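Local structure of N-formylglutamate amidohydrolase (Ralstonia eutropha, 2Q7S) at residues M174-Y179 and R252-M257; D55-A60 and R262-G267; P189-V194 and G219-R224. The protein binds a zinc ion and is probably a hydrolase of the N-formylglutamate amidohydrolase family, within the clan of zinc exopeptidases. All coordinates share one frame; numbering follows the deposited sequence.

Contact 1 of 3, residues M174-Y179 and R252-M257; sequences MPNNAY and RRPLYM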
loop_
_atom_site.group_PDB
_atom_site.type_symbol
_atom_site.label_atom_id
_atom_site.label_comp_id
_atom_site.label_asym_id
_atom_site.label_seq_id
_atom_site.Cartn_x
_atom_site.Cartn_y
_atom_site.Cartn_z
HETATM N N MSE A 174 2.960 8.635 -2.996
HETATM C CA MSE A 174 3.698 8.649 -4.220
HETATM C C MSE A 174 4.502 9.955 -4.336
HETATM O O MSE A 174 4.077 11.024 -3.820
HETATM C CB MSE A 174 2.709 8.476 -5.385
HETATM C CG MSE A 174 1.520 9.368 -5.313
HETATM SE SE MSE A 174 0.360 9.263 -6.878
HETATM C CE MSE A 174 -0.583 10.834 -6.278
ATOM N N PRO A 175 5.654 9.894 -5.024
ATOM C CA PRO A 175 6.456 11.079 -5.254
ATOM C C PRO A 175 5.858 11.993 -6.298
ATOM O O PRO A 175 5.003 11.581 -7.105
ATOM C CB PRO A 175 7.794 10.496 -5.733
ATOM C CG PRO A 175 7.411 9.237 -6.367
ATOM C CD PRO A 175 6.275 8.692 -5.595
ATOM N N ASN A 176 6.302 13.240 -6.290
ATOM C CA ASN A 176 5.740 14.220 -7.166
ATOM C C ASN A 176 6.030 13.880 -8.631
ATOM O O ASN A 176 5.254 14.178 -9.540
ATOM C CB ASN A 176 6.281 15.594 -6.785
ATOM C CG ASN A 176 5.198 16.645 -6.691
ATOM O OD1 ASN A 176 4.035 16.338 -6.458
ATOM N ND2 ASN A 176 5.576 17.893 -6.881
ATOM N N ASN A 177 7.148 13.211 -8.850
ATOM C CA ASN A 177 7.527 12.789 -10.178
ATOM C C ASN A 177 7.149 11.347 -10.482
ATOM O O ASN A 177 7.835 10.689 -11.245
ATOM C CB ASN A 177 9.025 13.057 -10.410
ATOM C CG ASN A 177 9.927 12.207 -9.546
ATOM O OD1 ASN A 177 9.472 11.461 -8.687
ATOM N ND2 ASN A 177 11.223 12.310 -9.784
ATOM N N ALA A 178 6.049 10.857 -9.914
ATOM C CA ALA A 178 5.596 9.488 -10.199
ATOM C C ALA A 178 5.441 9.182 -11.707
ATOM O O ALA A 178 5.684 8.050 -12.122
ATOM C CB ALA A 178 4.338 9.188 -9.493
ATOM N N TYR A 179 5.055 10.176 -12.511
ATOM C CA TYR A 179 4.899 9.998 -13.959
ATOM C C TYR A 179 6.264 9.753 -14.644
ATOM O O TYR A 179 6.386 8.888 -15.502
ATOM C CB TYR A 179 4.214 11.216 -14.606
ATOM C CG TYR A 179 2.679 11.276 -14.522
ATOM C CD1 TYR A 179 1.887 10.202 -14.936
ATOM C CD2 TYR A 179 2.035 12.420 -14.077
ATOM C CE1 TYR A 179 0.507 10.258 -14.867
ATOM C CE2 TYR A 179 0.639 12.496 -14.016
ATOM C CZ TYR A 179 -0.113 11.419 -14.417
ATOM O OH TYR A 179 -1.485 11.462 -14.394
ATOM N N ARG A 252 -0.163 12.056 -2.930
ATOM C CA ARG A 252 1.011 12.835 -3.342
ATOM C C ARG A 252 1.789 13.292 -2.070
ATOM O O ARG A 252 1.330 14.069 -1.250
ATOM C CB ARG A 252 0.569 14.034 -4.183
ATOM C CG ARG A 252 1.614 14.695 -5.063
ATOM C CD ARG A 252 0.947 15.653 -6.066
ATOM N NE ARG A 252 0.243 16.782 -5.443
ATOM C CZ ARG A 252 0.813 17.960 -5.188
ATOM N NH1 ARG A 252 2.098 18.158 -5.441
ATOM N NH2 ARG A 252 0.106 18.940 -4.666
ATOM N N ARG A 253 3.010 12.818 -1.956
ATOM C CA ARG A 253 3.863 12.981 -0.782
ATOM C C ARG A 253 4.095 14.387 -0.271
ATOM O O ARG A 253 4.106 14.565 0.954
ATOM C CB ARG A 253 5.219 12.277 -1.031
ATOM C CG ARG A 253 5.141 10.783 -0.798
ATOM C CD ARG A 253 6.383 10.071 -1.341
ATOM N NE ARG A 253 6.235 8.623 -1.374
ATOM C CZ ARG A 253 7.115 7.836 -1.997
ATOM N NH1 ARG A 253 8.172 8.371 -2.558
ATOM N NH2 ARG A 253 6.952 6.544 -2.009
ATOM N N PRO A 254 4.271 15.397 -1.179
ATOM C CA PRO A 254 4.474 16.786 -0.745
ATOM C C PRO A 254 3.381 17.300 0.152
ATOM O O PRO A 254 3.631 18.172 0.976
ATOM C CB PRO A 254 4.543 17.588 -2.059
ATOM C CG PRO A 254 4.968 16.682 -3.028
ATOM C CD PRO A 254 4.350 15.313 -2.641
ATOM N N LEU A 255 2.196 16.715 0.021
ATOM C CA LEU A 255 1.055 17.036 0.878
ATOM C C LEU A 255 1.306 16.855 2.373
ATOM O O LEU A 255 0.585 17.409 3.181
ATOM C CB LEU A 255 -0.151 16.181 0.493
ATOM C CG LEU A 255 -0.779 16.410 -0.887
ATOM C CD1 LEU A 255 -1.980 15.505 -1.036
ATOM C CD2 LEU A 255 -1.186 17.839 -1.041
ATOM N N TYR A 256 2.260 16.015 2.750
ATOM C CA TYR A 256 2.470 15.722 4.166
ATOM C C TYR A 256 3.910 15.606 4.648
ATOM O O TYR A 256 4.141 15.729 5.842
ATOM C CB TYR A 256 1.690 14.450 4.548
ATOM C CG TYR A 256 2.240 13.160 4.023
ATOM C CD1 TYR A 256 1.833 12.665 2.800
ATOM C CD2 TYR A 256 3.138 12.432 4.766
ATOM C CE1 TYR A 256 2.308 11.446 2.339
ATOM C CE2 TYR A 256 3.647 11.246 4.318
ATOM C CZ TYR A 256 3.213 10.740 3.088
ATOM O OH TYR A 256 3.715 9.533 2.651
HETATM N N MSE A 257 4.869 15.414 3.741
HETATM C CA MSE A 257 6.271 15.281 4.123
HETATM C C MSE A 257 7.190 15.973 3.148
HETATM O O MSE A 257 6.795 16.315 2.014
HETATM C CB MSE A 257 6.671 13.810 4.218
HETATM C CG MSE A 257 6.377 13.066 2.973
HETATM SE SE MSE A 257 7.030 11.221 2.915
HETATM C CE MSE A 257 8.527 11.358 1.713
#

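Contact 2 of 3, residues D55-A60 and R262-G267; sequences DTHVDA and RERNEG. With ZN (zinc ion), chain C.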
loop_
_atom_site.group_PDB
_atom_site.type_symbol
_atom_site.label_atom_id
_atom_site.label_comp_id
_atom_site.label_asym_id
_atom_site.label_seq_id
_atom_site.Cartn_x
_atom_site.Cartn_y
_atom_site.Cartn_z
ATOM N N ASP A 55 6.821 4.637 1.402
ATOM C CA ASP A 55 5.620 5.424 1.625
ATOM C C ASP A 55 5.527 5.859 3.115
ATOM O O ASP A 55 4.612 5.446 3.839
ATOM C CB ASP A 55 4.383 4.622 1.302
ATOM C CG ASP A 55 4.343 4.165 -0.100
ATOM O OD1 ASP A 55 5.389 4.226 -0.816
ATOM O OD2 ASP A 55 3.261 3.655 -0.420
ATOM N N THR A 56 6.465 6.714 3.504
ATOM C CA THR A 56 6.680 7.078 4.920
ATOM C C THR A 56 5.442 7.753 5.535
ATOM O O THR A 56 4.739 8.557 4.875
ATOM C CB THR A 56 7.935 7.994 5.065
ATOM O OG1 THR A 56 8.897 7.593 4.105
ATOM C CG2 THR A 56 8.551 7.956 6.469
ATOM N N HIS A 57 5.190 7.386 6.799
ATOM C CA HIS A 57 4.102 7.909 7.640
ATOM C C HIS A 57 2.669 7.578 7.197
ATOM O O HIS A 57 1.746 8.049 7.819
ATOM C CB HIS A 57 4.189 9.425 7.762
ATOM C CG HIS A 57 5.539 9.944 8.106
ATOM N ND1 HIS A 57 6.221 9.539 9.233
ATOM C CD2 HIS A 57 6.320 10.867 7.496
ATOM C CE1 HIS A 57 7.396 10.155 9.273
ATOM N NE2 HIS A 57 7.472 10.978 8.243
ATOM N N VAL A 58 2.493 6.805 6.120
ATOM C CA VAL A 58 1.137 6.544 5.564
ATOM C C VAL A 58 0.252 5.850 6.555
ATOM O O VAL A 58 -0.945 6.126 6.671
ATOM C CB VAL A 58 1.190 5.728 4.228
ATOM C CG1 VAL A 58 -0.151 5.110 3.924
ATOM C CG2 VAL A 58 1.619 6.684 3.123
ATOM N N ASP A 59 0.865 5.012 7.356
ATOM C CA ASP A 59 0.116 4.390 8.445
ATOM C C ASP A 59 -0.379 5.373 9.518
ATOM O O ASP A 59 -1.497 5.216 10.001
ATOM C CB ASP A 59 0.892 3.225 9.027
ATOM C CG ASP A 59 2.117 3.645 9.754
ATOM O OD1 ASP A 59 2.902 4.495 9.253
ATOM O OD2 ASP A 59 2.293 3.094 10.858
ATOM N N ALA A 60 0.424 6.385 9.857
ATOM C CA ALA A 60 0.030 7.424 10.855
ATOM C C ALA A 60 -1.012 8.373 10.254
ATOM O O ALA A 60 -1.880 8.865 10.976
ATOM C CB ALA A 60 1.264 8.215 11.353
ATOM N N ARG A 262 12.377 13.129 4.374
ATOM C CA ARG A 262 11.244 12.207 4.702
ATOM C C ARG A 262 10.414 12.708 5.898
ATOM O O ARG A 262 9.603 11.962 6.462
ATOM C CB ARG A 262 11.683 10.766 4.989
ATOM C CG ARG A 262 12.390 9.954 3.883
ATOM C CD ARG A 262 11.400 9.218 2.960
ATOM N NE ARG A 262 11.287 9.936 1.696
ATOM C CZ ARG A 262 10.606 9.537 0.629
ATOM N NH1 ARG A 262 9.887 8.410 0.657
ATOM N NH2 ARG A 262 10.594 10.329 -0.456
ATOM N N GLU A 263 10.586 13.957 6.282
ATOM C CA GLU A 263 10.021 14.422 7.552
ATOM C C GLU A 263 8.684 15.078 7.395
ATOM O O GLU A 263 8.468 15.846 6.467
ATOM C CB GLU A 263 10.986 15.384 8.227
ATOM C CG GLU A 263 12.246 14.664 8.665
ATOM C CD GLU A 263 12.900 15.341 9.807
ATOM O OE1 GLU A 263 13.075 16.581 9.725
ATOM O OE2 GLU A 263 13.231 14.632 10.783
ATOM N N ARG A 264 7.795 14.807 8.341
ATOM C CA ARG A 264 6.451 15.397 8.305
ATOM C C ARG A 264 6.585 16.897 8.124
ATOM O O ARG A 264 7.437 17.536 8.783
ATOM C CB ARG A 264 5.666 15.111 9.574
ATOM C CG ARG A 264 5.438 13.623 9.846
ATOM C CD ARG A 264 4.757 13.392 11.180
ATOM N NE ARG A 264 4.601 11.962 11.404
ATOM C CZ ARG A 264 3.753 11.388 12.246
ATOM N NH1 ARG A 264 2.914 12.093 12.996
ATOM N NH2 ARG A 264 3.738 10.071 12.312
ATOM N N ASN A 265 5.755 17.450 7.230
ATOM C CA ASN A 265 5.698 18.897 7.028
ATOM C C ASN A 265 4.420 19.482 7.600
ATOM O O ASN A 265 3.693 18.809 8.311
ATOM C CB ASN A 265 5.984 19.293 5.549
ATOM C CG ASN A 265 4.897 18.886 4.562
ATOM O OD1 ASN A 265 3.743 18.656 4.917
ATOM N ND2 ASN A 265 5.273 18.832 3.286
ATOM N N GLU A 266 4.186 20.761 7.334
ATOM C CA GLU A 266 3.046 21.493 7.870
ATOM C C GLU A 266 1.686 20.929 7.381
ATOM O O GLU A 266 0.669 21.071 8.064
ATOM C CB GLU A 266 3.191 22.979 7.520
ATOM C CG GLU A 266 3.222 23.256 6.008
ATOM N N GLY A 267 1.686 20.268 6.221
ATOM C CA GLY A 267 0.498 19.656 5.673
ATOM C C GLY A 267 0.150 18.344 6.354
ATOM O O GLY A 267 -0.999 17.885 6.240
HETATM ZN ZN ZN C . 3.158 2.359 -2.043
#

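Contact 3 of 3, residues P189-V194 and G219-R224; sequences PLADFV and GYTVAR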
loop_
_atom_site.group_PDB
_atom_site.type_symbol
_atom_site.label_atom_id
_atom_site.label_comp_id
_atom_site.label_asym_id
_atom_site.label_seq_id
_atom_site.Cartn_x
_atom_site.Cartn_y
_atom_site.Cartn_z
ATOM N N PRO A 189 -1.308 17.218 -14.793
ATOM C CA PRO A 189 -0.540 16.998 -13.560
ATOM C C PRO A 189 -1.063 15.858 -12.697
ATOM O O PRO A 189 -2.278 15.582 -12.641
ATOM C CB PRO A 189 -0.686 18.310 -12.802
ATOM C CG PRO A 189 -1.954 18.893 -13.296
ATOM C CD PRO A 189 -2.104 18.449 -14.732
ATOM N N LEU A 190 -0.125 15.226 -11.997
ATOM C CA LEU A 190 -0.394 14.220 -11.008
ATOM C C LEU A 190 -1.354 14.761 -9.952
ATOM O O LEU A 190 -1.162 15.877 -9.475
ATOM C CB LEU A 190 0.924 13.840 -10.342
ATOM C CG LEU A 190 0.824 12.659 -9.421
ATOM C CD1 LEU A 190 0.430 11.361 -10.200
ATOM C CD2 LEU A 190 2.143 12.445 -8.709
ATOM N N ALA A 191 -2.391 13.970 -9.614
ATOM C CA ALA A 191 -3.409 14.407 -8.663
ATOM C C ALA A 191 -2.843 14.280 -7.244
ATOM O O ALA A 191 -1.784 13.657 -6.998
ATOM C CB ALA A 191 -4.677 13.600 -8.828
ATOM N N ASP A 192 -3.561 14.876 -6.303
ATOM C CA ASP A 192 -3.197 14.776 -4.928
ATOM C C ASP A 192 -3.490 13.366 -4.408
ATOM O O ASP A 192 -2.756 12.868 -3.562
ATOM C CB ASP A 192 -3.954 15.811 -4.099
ATOM C CG ASP A 192 -3.569 17.221 -4.427
ATOM O OD1 ASP A 192 -2.397 17.445 -4.717
ATOM O OD2 ASP A 192 -4.435 18.105 -4.343
ATOM N N PHE A 193 -4.599 12.782 -4.877
ATOM C CA PHE A 193 -5.046 11.405 -4.570
ATOM C C PHE A 193 -5.255 10.703 -5.881
ATOM O O PHE A 193 -5.876 11.270 -6.782
ATOM C CB PHE A 193 -6.373 11.400 -3.844
ATOM C CG PHE A 193 -6.259 11.748 -2.397
ATOM C CD1 PHE A 193 -6.155 13.059 -1.995
ATOM C CD2 PHE A 193 -6.202 10.742 -1.432
ATOM C CE1 PHE A 193 -5.990 13.385 -0.650
ATOM C CE2 PHE A 193 -6.082 11.080 -0.062
ATOM C CZ PHE A 193 -5.973 12.379 0.301
ATOM N N VAL A 194 -4.730 9.492 -6.003
ATOM C CA VAL A 194 -5.042 8.588 -7.095
ATOM C C VAL A 194 -5.728 7.370 -6.496
ATOM O O VAL A 194 -5.249 6.798 -5.487
ATOM C CB VAL A 194 -3.776 8.161 -7.943
ATOM C CG1 VAL A 194 -4.154 7.203 -9.092
ATOM C CG2 VAL A 194 -3.069 9.405 -8.506
ATOM N N GLY A 219 -10.818 20.139 -1.077
ATOM C CA GLY A 219 -9.915 20.916 -1.889
ATOM C C GLY A 219 -8.838 20.130 -2.592
ATOM O O GLY A 219 -7.981 20.721 -3.225
ATOM N N TYR A 220 -8.859 18.809 -2.468
ATOM C CA TYR A 220 -7.811 17.956 -3.069
ATOM C C TYR A 220 -8.221 17.614 -4.499
ATOM O O TYR A 220 -9.395 17.565 -4.823
ATOM C CB TYR A 220 -7.631 16.678 -2.234
ATOM C CG TYR A 220 -7.185 16.935 -0.808
ATOM C CD1 TYR A 220 -5.865 17.238 -0.526
ATOM C CD2 TYR A 220 -8.101 16.950 0.235
ATOM C CE1 TYR A 220 -5.456 17.457 0.774
ATOM C CE2 TYR A 220 -7.717 17.204 1.538
ATOM C CZ TYR A 220 -6.389 17.471 1.808
ATOM O OH TYR A 220 -5.945 17.738 3.091
ATOM N N THR A 221 -7.254 17.401 -5.362
ATOM C CA THR A 221 -7.509 16.871 -6.699
ATOM C C THR A 221 -7.470 15.358 -6.587
ATOM O O THR A 221 -6.735 14.801 -5.737
ATOM C CB THR A 221 -6.475 17.416 -7.719
ATOM O OG1 THR A 221 -5.155 17.099 -7.271
ATOM C CG2 THR A 221 -6.636 18.966 -7.835
ATOM N N VAL A 222 -8.339 14.701 -7.358
ATOM C CA VAL A 222 -8.481 13.240 -7.323
ATOM C C VAL A 222 -8.501 12.771 -8.788
ATOM O O VAL A 222 -9.181 13.378 -9.613
ATOM C CB VAL A 222 -9.760 12.772 -6.556
ATOM C CG1 VAL A 222 -9.873 11.238 -6.503
ATOM C CG2 VAL A 222 -9.813 13.365 -5.142
ATOM N N ALA A 223 -7.693 11.762 -9.106
ATOM C CA ALA A 223 -7.717 11.069 -10.414
ATOM C C ALA A 223 -8.020 9.604 -10.132
ATOM O O ALA A 223 -7.595 9.081 -9.098
ATOM C CB ALA A 223 -6.333 11.179 -11.157
ATOM N N ARG A 224 -8.755 8.954 -11.032
ATOM C CA ARG A 224 -8.967 7.506 -10.966
ATOM C C ARG A 224 -8.027 6.870 -11.969
ATOM O O ARG A 224 -7.920 7.344 -13.094
ATOM C CB ARG A 224 -10.409 7.142 -11.346
ATOM C CG ARG A 224 -11.439 7.709 -10.370
ATOM C CD ARG A 224 -12.835 7.121 -10.620
ATOM N NE ARG A 224 -13.864 7.862 -9.882
ATOM C CZ ARG A 224 -15.061 7.376 -9.586
ATOM N NH1 ARG A 224 -15.399 6.142 -9.944
ATOM N NH2 ARG A 224 -15.913 8.109 -8.882
#

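Contact 1 of 3, residues M174-Y179 and R252-M257
M174 and R252 form a parallel beta bridge at the last residues of strands 166-174 and 244-252, neighbours in the mixed central sheet, where both strands run out into loops. M174 is modelled as selenomethionine, and its first torsion (chi1 48°) puts CG between its own N and carbonyl carbon. Beyond CG the side chain is extended, and its terminal CE lies 3.6 Å from R252 N; a long, flexible apolar chain suits this buried spot beside the backbone. The carbonyl O of M174 accepts the N-H of R253 at 2.8 Å, one of the two backbone links, with that to I251, by which M174 straddles R252.

The CB of P175 points away from R252-M257, yet CD lies over one face of the R253 guanidinium, toward its rim, 3.6 Å from NH1. The two side chains lie side by side and point the same way. R253, extended from CG to NE, runs alongside M174 and P175 to reach polar partners beyond the segments: NE bonds to S173 OG, and NH2 forms a salt bridge with the zinc ligand D55, making R253 a second-shell residue of the metal site. P175 O accepts A178 N, closing a type I turn.

N176 closes the contact at the surface. Its CG packs against P254 CG at 3.7 Å, while its amide lies nearly coplanar with the R252 guanidinium, the planes 24° apart. There OD1 accepts R252 NH1 at 2.8 Å, the donor tilted 17° from the carbonyl plane.

Contact 2 of 3, residues D55-A60 and R262-G267
H57 lays its imidazole against the aliphatic part of R264, whose CG sits 3.8 Å from the ring centroid and close to the ring normal, a CH-pi contact. The opposite face is covered within its own segment by T56 CG2, 3.6 Å above the ring centre, so the imidazole is sandwiched between two aliphatic carbons. R264 is extended from CG to NE and continues across the same face, placing NE 3.6 Å from H57 ND1. The guanidinium stands almost perpendicular to the ring (83°) and presents its edge to ND1. Farther out, NH2 comes within 3.2 Å of A60 CB; the small methyl lets the arginine lie close to the first turn of helix 58-61.

At its edge the ring donates from NE2 to the carbonyl O of R262, 2.9 Å away. The bond is bent at the hydrogen (139°), and the acceptor lies 23° out of the ring plane. The type II turn D55-V58 presents the side chain: H57 occupies its third position with positive phi, just ahead of the helix. Next to it T56 OG1 packs on R262 CD at 3.2 Å, although its main polar partner is E54. The bent R262 chain carries its NH2 to the carbonyl of E259.

The same turn begins at the metal. D55 OD2 binds the zinc ion at 2.1 Å, the other protein ligands being H32 and H172, and it also accepts from S173 N. The contact thus involves the residues directly after a zinc ligand, with the proton on H57 NE2 committed to a backbone carbonyl, T56 CG2 on one ring face and R264 CG and NE over the other, which together should fix the rotation of the imidazole.

Contact 3 of 3, residues P189-V194 and G219-R224
The F193 ring turns its edge to the face of Y220 in a T-shaped pair, planes 78° and centroids 5.4 Å apart, with CE1 3.7 Å above the Y220 plane and displaced toward the rim near CG. T221 O lies at the F193 edge and D192 OD2 at that of Y220, whose hydroxyl bonds to D274. F193 also packs on L215 and L271, an apolar ring suiting the sheet face covered by helices 205-217 and 267-289.

D192 and T221 exchange bonds: D192 N donates to T221 OG1 at 2.9 Å, and T221 N donates to D192 OD2 at 3.1 Å, almost straight and on the anti side, 33° out of the carboxylate plane. D192 OD1 forms a salt bridge with R252 NE. T221 OG1 gets there by sitting between backbone N and carbonyl carbon (chi1 56°). These bonds open the parallel pairing of strands 193-196 and 222-224, joined through helix 205-217 in a beta-alpha-beta unit.

F193 N donates to T221 O, and F193 O accepts A223 N at 3.0 Å. F193 and V222 share one face of the sheet, V194 and A223 the other, where the small side chains of A191 and A223 meet CB to CB at 3.7 Å.

In the fold
Contact 2 spans the widest interval of chain, from 55-60 to 262-267; contact 1 falls within it, and contact 3 within contact 1. Contacts 1 and 3 share the mixed sheet, since strand 244-252 runs between 166-174 and 193-196, with 222-224 at the edge. Their centres are 11 Å apart, and the salt bridge from R252 NE to D192 OD1 couples them. Contacts 1 and 2 are equally close, tied by Y256 OH to T56 O and by backbone bonding of Y256 with N265. Contacts 2 and 3 do not touch, their centres being 18 Å apart. Contact 1 thus links the sheet edge to the zinc-bearing turn.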